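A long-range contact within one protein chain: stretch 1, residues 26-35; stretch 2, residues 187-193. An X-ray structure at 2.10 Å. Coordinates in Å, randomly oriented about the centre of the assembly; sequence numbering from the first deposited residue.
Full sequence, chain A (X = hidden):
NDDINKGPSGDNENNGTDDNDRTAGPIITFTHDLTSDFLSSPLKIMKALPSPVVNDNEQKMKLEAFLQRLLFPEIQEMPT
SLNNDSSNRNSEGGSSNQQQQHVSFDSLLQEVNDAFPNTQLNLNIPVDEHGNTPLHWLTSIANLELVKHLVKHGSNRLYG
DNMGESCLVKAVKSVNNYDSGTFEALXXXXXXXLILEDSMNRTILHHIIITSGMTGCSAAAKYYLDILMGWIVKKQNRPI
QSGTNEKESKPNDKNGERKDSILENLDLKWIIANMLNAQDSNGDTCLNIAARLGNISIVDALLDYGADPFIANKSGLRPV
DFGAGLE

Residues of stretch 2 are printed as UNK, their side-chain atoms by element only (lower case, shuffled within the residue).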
ATOM      1  N   PRO A  26     -17.267 -24.690  14.608  1.00 57.55           N
ATOM      2  CA  PRO A  26     -17.699 -23.682  15.577  1.00 56.06           C
ATOM      3  C   PRO A  26     -17.006 -22.333  15.394  1.00 54.94           C
ATOM      4  O   PRO A  26     -15.917 -22.243  14.824  1.00 54.31           O
ATOM      5  CB  PRO A  26     -17.350 -24.330  16.910  1.00 55.34           C
ATOM      6  CG  PRO A  26     -16.069 -25.005  16.591  1.00 56.90           C
ATOM      7  CD  PRO A  26     -16.361 -25.663  15.247  1.00 58.00           C
ATOM      8  N   ILE A  27     -17.661 -21.289  15.884  1.00 53.16           N
ATOM      9  CA  ILE A  27     -17.130 -19.939  15.815  1.00 51.93           C
ATOM     10  C   ILE A  27     -16.451 -19.653  17.150  1.00 51.68           C
ATOM     11  O   ILE A  27     -17.105 -19.597  18.191  1.00 51.69           O
ATOM     12  CB  ILE A  27     -18.259 -18.914  15.606  1.00 51.79           C
ATOM     13  CG1 ILE A  27     -19.019 -19.234  14.316  1.00 51.51           C
ATOM     14  CG2 ILE A  27     -17.689 -17.510  15.571  1.00 51.39           C
ATOM     15  CD1 ILE A  27     -20.209 -18.319  14.059  1.00 50.63           C
ATOM     16  N   ILE A  28     -15.133 -19.494  17.126  1.00 51.04           N
ATOM     17  CA  ILE A  28     -14.386 -19.200  18.341  1.00 49.75           C
ATOM     18  C   ILE A  28     -14.489 -17.696  18.567  1.00 49.50           C
ATOM     19  O   ILE A  28     -14.124 -16.903  17.698  1.00 49.70           O
ATOM     20  CB  ILE A  28     -12.936 -19.630  18.170  1.00 50.57           C
ATOM     21  CG1 ILE A  28     -12.907 -21.096  17.727  1.00 50.93           C
ATOM     22  CG2 ILE A  28     -12.171 -19.448  19.473  1.00 49.80           C
ATOM     23  CD1 ILE A  28     -11.521 -21.619  17.422  1.00 52.89           C
ATOM     24  N   THR A  29     -14.984 -17.300  19.732  1.00 48.38           N
ATOM     25  CA  THR A  29     -15.186 -15.888  20.018  1.00 48.55           C
ATOM     26  C   THR A  29     -14.250 -15.245  21.039  1.00 48.78           C
ATOM     27  O   THR A  29     -13.661 -15.927  21.870  1.00 48.99           O
ATOM     28  CB  THR A  29     -16.632 -15.662  20.474  1.00 49.63           C
ATOM     29  OG1 THR A  29     -16.908 -16.500  21.606  1.00 50.04           O
ATOM     30  CG2 THR A  29     -17.609 -16.023  19.350  1.00 49.62           C
ATOM     31  N   PHE A  30     -14.124 -13.922  20.953  1.00 48.24           N
ATOM     32  CA  PHE A  30     -13.286 -13.137  21.856  1.00 48.26           C
ATOM     33  C   PHE A  30     -14.038 -11.851  22.202  1.00 49.32           C
ATOM     34  O   PHE A  30     -14.779 -11.319  21.366  1.00 49.25           O
ATOM     35  CB  PHE A  30     -11.947 -12.796  21.193  1.00 48.33           C
ATOM     36  CG  PHE A  30     -11.220 -13.991  20.639  1.00 47.00           C
ATOM     37  CD1 PHE A  30     -11.593 -14.548  19.421  1.00 46.25           C
ATOM     38  CD2 PHE A  30     -10.173 -14.575  21.349  1.00 47.61           C
ATOM     39  CE1 PHE A  30     -10.941 -15.669  18.916  1.00 46.95           C
ATOM     40  CE2 PHE A  30      -9.507 -15.702  20.854  1.00 47.57           C
ATOM     41  CZ  PHE A  30      -9.892 -16.252  19.635  1.00 47.60           C
ATOM     42  N   THR A  31     -13.862 -11.347  23.422  1.00 49.83           N
ATOM     43  CA  THR A  31     -14.569 -10.128  23.826  1.00 50.58           C
ATOM     44  C   THR A  31     -13.710  -9.003  24.396  1.00 51.10           C
ATOM     45  O   THR A  31     -14.235  -7.956  24.784  1.00 51.31           O
ATOM     46  CB  THR A  31     -15.683 -10.439  24.856  1.00 50.99           C
ATOM     47  OG1 THR A  31     -15.153 -11.270  25.901  1.00 50.21           O
ATOM     48  CG2 THR A  31     -16.859 -11.137  24.181  1.00 50.58           C
ATOM     49  N   HIS A  32     -12.398  -9.206  24.439  1.00 51.40           N
ATOM     50  CA  HIS A  32     -11.498  -8.188  24.974  1.00 52.16           C
ATOM     51  C   HIS A  32     -11.764  -6.804  24.381  1.00 52.55           C
ATOM     52  O   HIS A  32     -11.546  -5.790  25.040  1.00 53.37           O
ATOM     53  CB  HIS A  32     -10.045  -8.572  24.700  1.00 51.87           C
ATOM     54  CG  HIS A  32      -9.720  -8.670  23.243  1.00 51.60           C
ATOM     55  ND1 HIS A  32      -9.852  -9.841  22.528  1.00 52.60           N
ATOM     56  CD2 HIS A  32      -9.310  -7.732  22.358  1.00 51.68           C
ATOM     57  CE1 HIS A  32      -9.538  -9.620  21.264  1.00 52.75           C
ATOM     58  NE2 HIS A  32      -9.206  -8.347  21.134  1.00 52.52           N
ATOM     59  N   ASP A  33     -12.230  -6.765  23.136  1.00 52.91           N
ATOM     60  CA  ASP A  33     -12.502  -5.499  22.456  1.00 53.09           C
ATOM     61  C   ASP A  33     -13.981  -5.164  22.366  1.00 53.86           C
ATOM     62  O   ASP A  33     -14.356  -4.124  21.821  1.00 52.46           O
ATOM     63  CB  ASP A  33     -11.906  -5.525  21.043  1.00 51.44           C
ATOM     64  CG  ASP A  33     -12.280  -6.780  20.269  1.00 51.34           C
ATOM     65  OD1 ASP A  33     -11.828  -6.927  19.116  1.00 50.27           O
ATOM     66  OD2 ASP A  33     -13.020  -7.627  20.804  1.00 50.42           O
ATOM     67  N   LEU A  34     -14.816  -6.046  22.906  1.00 56.17           N
ATOM     68  CA  LEU A  34     -16.258  -5.858  22.861  1.00 59.65           C
ATOM     69  C   LEU A  34     -16.843  -5.623  24.244  1.00 63.28           C
ATOM     70  O   LEU A  34     -17.616  -6.437  24.746  1.00 64.05           O
ATOM     71  CB  LEU A  34     -16.925  -7.083  22.237  1.00 57.49           C
ATOM     72  CG  LEU A  34     -16.398  -7.561  20.885  1.00 55.36           C
ATOM     73  CD1 LEU A  34     -17.208  -8.770  20.434  1.00 54.14           C
ATOM     74  CD2 LEU A  34     -16.492  -6.443  19.869  1.00 53.84           C
ATOM     75  N   THR A  35     -16.478  -4.507  24.861  1.00 67.17           N
ATOM     76  CA  THR A  35     -16.981  -4.193  26.188  1.00 71.41           C
ATOM     77  C   THR A  35     -17.988  -3.040  26.162  1.00 74.08           C
ATOM     78  O   THR A  35     -18.855  -2.952  27.031  1.00 74.64           O
ATOM     79  CB  THR A  35     -15.813  -3.851  27.149  1.00 71.56           C
ATOM     80  OG1 THR A  35     -14.954  -2.882  26.533  1.00 71.82           O
ATOM     81  CG2 THR A  35     -15.002  -5.106  27.474  1.00 71.36           C
ATOM     82  N   UNK A 187     -14.263 -14.142   8.350  1.00 30.06           N
ATOM     83  CA  UNK A 187     -15.437 -13.577   8.989  1.00 31.27           C
ATOM     84  C   UNK A 187     -15.664 -14.155  10.389  1.00 30.57           C
ATOM     85  O   UNK A 187     -16.203 -13.473  11.253  1.00 32.05           O
ATOM     86  c   UNK A 187     -16.596 -11.485   7.130  1.00 31.66           C
ATOM     87  c   UNK A 187     -16.628 -12.977   6.793  1.00 31.53           C
ATOM     88  c   UNK A 187     -16.671 -13.789   8.100  1.00 30.95           C
ATOM     89  c   UNK A 187     -17.830 -13.297   5.916  1.00 32.24           C
ATOM     90  N   UNK A 188     -15.254 -15.400  10.628  1.00 31.72           N
ATOM     91  CA  UNK A 188     -15.444 -15.977  11.964  1.00 33.98           C
ATOM     92  C   UNK A 188     -14.693 -15.181  13.022  1.00 33.51           C
ATOM     93  O   UNK A 188     -15.123 -15.118  14.183  1.00 33.58           O
ATOM     94  c   UNK A 188     -14.994 -17.444  12.025  1.00 34.31           C
ATOM     95  o   UNK A 188     -17.062 -17.943  10.909  1.00 37.40           O
ATOM     96  o   UNK A 188     -15.575 -19.563  11.125  1.00 38.18           O
ATOM     97  c   UNK A 188     -15.946 -18.382  11.299  1.00 37.83           C
ATOM     98  N   UNK A 189     -13.581 -14.569  12.622  1.00 34.00           N
ATOM     99  CA  UNK A 189     -12.777 -13.761  13.539  1.00 36.19           C
ATOM    100  C   UNK A 189     -12.979 -12.247  13.414  1.00 36.24           C
ATOM    101  O   UNK A 189     -12.676 -11.514  14.360  1.00 38.00           O
ATOM    102  c   UNK A 189     -10.250 -15.606  15.081  1.00 42.86           C
ATOM    103  c   UNK A 189     -11.207 -16.576  13.109  1.00 42.27           C
ATOM    104  c   UNK A 189     -10.252 -17.993  14.796  1.00 47.11           C
ATOM    105  o   UNK A 189      -9.942 -19.253  15.264  1.00 52.00           O
ATOM    106  c   UNK A 189     -10.890 -17.851  13.572  1.00 45.74           C
ATOM    107  c   UNK A 189     -11.287 -14.069  13.369  1.00 37.12           C
ATOM    108  c   UNK A 189     -10.896 -15.438  13.853  1.00 41.15           C
ATOM    109  c   UNK A 189      -9.927 -16.873  15.557  1.00 45.83           C
ATOM    110  N   UNK A 190     -13.493 -11.770  12.279  1.00 34.36           N
ATOM    111  CA  UNK A 190     -13.670 -10.319  12.116  1.00 35.32           C
ATOM    112  C   UNK A 190     -15.101  -9.807  11.957  1.00 35.02           C
ATOM    113  O   UNK A 190     -15.292  -8.636  11.650  1.00 34.46           O
ATOM    114  c   UNK A 190     -10.679  -9.718  12.269  1.00 31.64           C
ATOM    115  c   UNK A 190     -12.824  -9.794  10.937  1.00 33.47           C
ATOM    116  c   UNK A 190     -10.658  -9.149   9.842  1.00 33.07           C
ATOM    117  c   UNK A 190     -11.302 -10.039  10.910  1.00 33.00           C
ATOM    118  N   UNK A 191     -16.099 -10.664  12.186  1.00 34.89           N
ATOM    119  CA  UNK A 191     -17.502 -10.253  12.064  1.00 35.19           C
ATOM    120  C   UNK A 191     -17.857  -9.009  12.886  1.00 34.33           C
ATOM    121  O   UNK A 191     -18.756  -8.255  12.506  1.00 34.77           O
ATOM    122  c   UNK A 191     -17.570 -13.229  15.671  1.00 38.26           C
ATOM    123  c   UNK A 191     -17.661 -12.893  14.327  1.00 37.34           C
ATOM    124  c   UNK A 191     -18.996 -11.374  16.226  1.00 36.74           C
ATOM    125  c   UNK A 191     -18.444 -11.413  12.442  1.00 35.13           C
ATOM    126  o   UNK A 191     -18.133 -12.806  17.955  1.00 41.36           O
ATOM    127  c   UNK A 191     -18.237 -12.467  16.618  1.00 39.33           C
ATOM    128  c   UNK A 191     -19.078 -11.049  14.868  1.00 36.33           C
ATOM    129  c   UNK A 191     -18.406 -11.802  13.905  1.00 34.64           C
ATOM    130  N   UNK A 192     -17.172  -8.776  14.026  1.00 34.89           N
ATOM    131  CA  UNK A 192     -17.544  -7.571  14.775  1.00 35.06           C
ATOM    132  C   UNK A 192     -17.395  -6.303  13.933  1.00 34.97           C
ATOM    133  O   UNK A 192     -18.093  -5.326  14.165  1.00 36.00           O
ATOM    134  c   UNK A 192     -16.585  -7.589  15.964  1.00 35.80           C
ATOM    135  c   UNK A 192     -16.368  -9.070  16.199  1.00 35.64           C
ATOM    136  c   UNK A 192     -16.209  -9.595  14.794  1.00 34.74           C
ATOM    137  N   UNK A 193     -16.487  -6.323  12.955  1.00 35.25           N
ATOM    138  CA  UNK A 193     -16.265  -5.166  12.088  1.00 35.40           C
ATOM    139  C   UNK A 193     -17.445  -4.900  11.154  1.00 35.02           C
ATOM    140  O   UNK A 193     -17.607  -3.794  10.653  1.00 34.09           O
ATOM    141  s   UNK A 193     -13.473  -5.653  12.159  1.00 41.54           S
ATOM    142  c   UNK A 193     -15.005  -5.364  11.233  1.00 37.77           C
TER
HETATM  143  O   HOH W   1     -13.534 -20.345  13.321  1.00 53.91           O
HETATM  144  O   HOH W   2     -14.300 -14.492  16.670  1.00 42.06           O
HETATM  145  O   HOH W   3     -15.401 -12.822  18.561  1.00 45.79           O

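Position 187 carries four side-chain carbons, forked at the second, and no polar atom. Its side chain is out of reach of stretch 1, so its part here is helical: its backbone O accepts weak hydrogen bonds from the N atoms of positions 190 and 191. The fork after one methylene makes it Leu 187.

Position 188 has two carbons, the second bearing two oxygens. Its CA-to-CB bond points toward the strand, and its backbone O lies 3.8 Å from CG2 of Ile 27. A short carboxylate fits these atoms: Asp 188. Its OD2 accepts a hydrogen bond from water 1 (3.1 Å from the water O), which also donates a weak one to Pro 26 O at 3.4 Å.

At position 189 one carbon leads to a six-carbon ring bearing one oxygen. The CA-to-CB bond runs sideways, but the end of the side chain comes nearer to stretch 1, with the oxygen 3.6 Å from CD1 of Ile 28. This is Tyr 189. Its CE2 meets CE1 of Phe 30 at 3.7 Å, two rings approaching obliquely.

Position 190 shows four carbons forked at the second, again out of reach of stretch 1. It is Leu 190, and its backbone O accepts a hydrogen bond from N of position 193 at 2.9 Å.

Position 191 repeats the ring with one oxygen, but here CA-to-CB points toward stretch 1 and chi1 is p, where position 189 has m. The ring oxygen lies 3.5 Å from CG2 of Thr 29. It is Tyr 191, with its CE2 4.3 Å from CG2 of Ile 27.

Position 192 has three carbons closing a ring onto its own backbone N, hence Pro 192. Its CB packs 4.1 Å from CD2 of Leu 34, the last residue of the type I turn that begins at Thr 31.

Position 193 has one carbon and one sulfur, too distant to touch stretch 1: Cys 193.

The rule to read here is apolar packing joined by water. No direct hydrogen bond crosses between the stretches. Instead, water 2 donates to Ile 28 O (2.6 Å from its own O) and to Asp 188 O (2.7 Å), bridging two carbonyls that could not bond each other. Water 3 accepts from Phe 30 N at 2.9 Å and donates to Tyr 191 OH at 2.8 Å. Side chains supply the packing, while water 2 links strand backbone to helix backbone, water 3 links the loop N of Phe 30 to the Tyr 191 hydroxyl, and water 1 links Pro 26 O to the carboxylate of Asp 188, weakly on the Pro 26 side.

Stretch 2, residues 187-193: LDYLYPC
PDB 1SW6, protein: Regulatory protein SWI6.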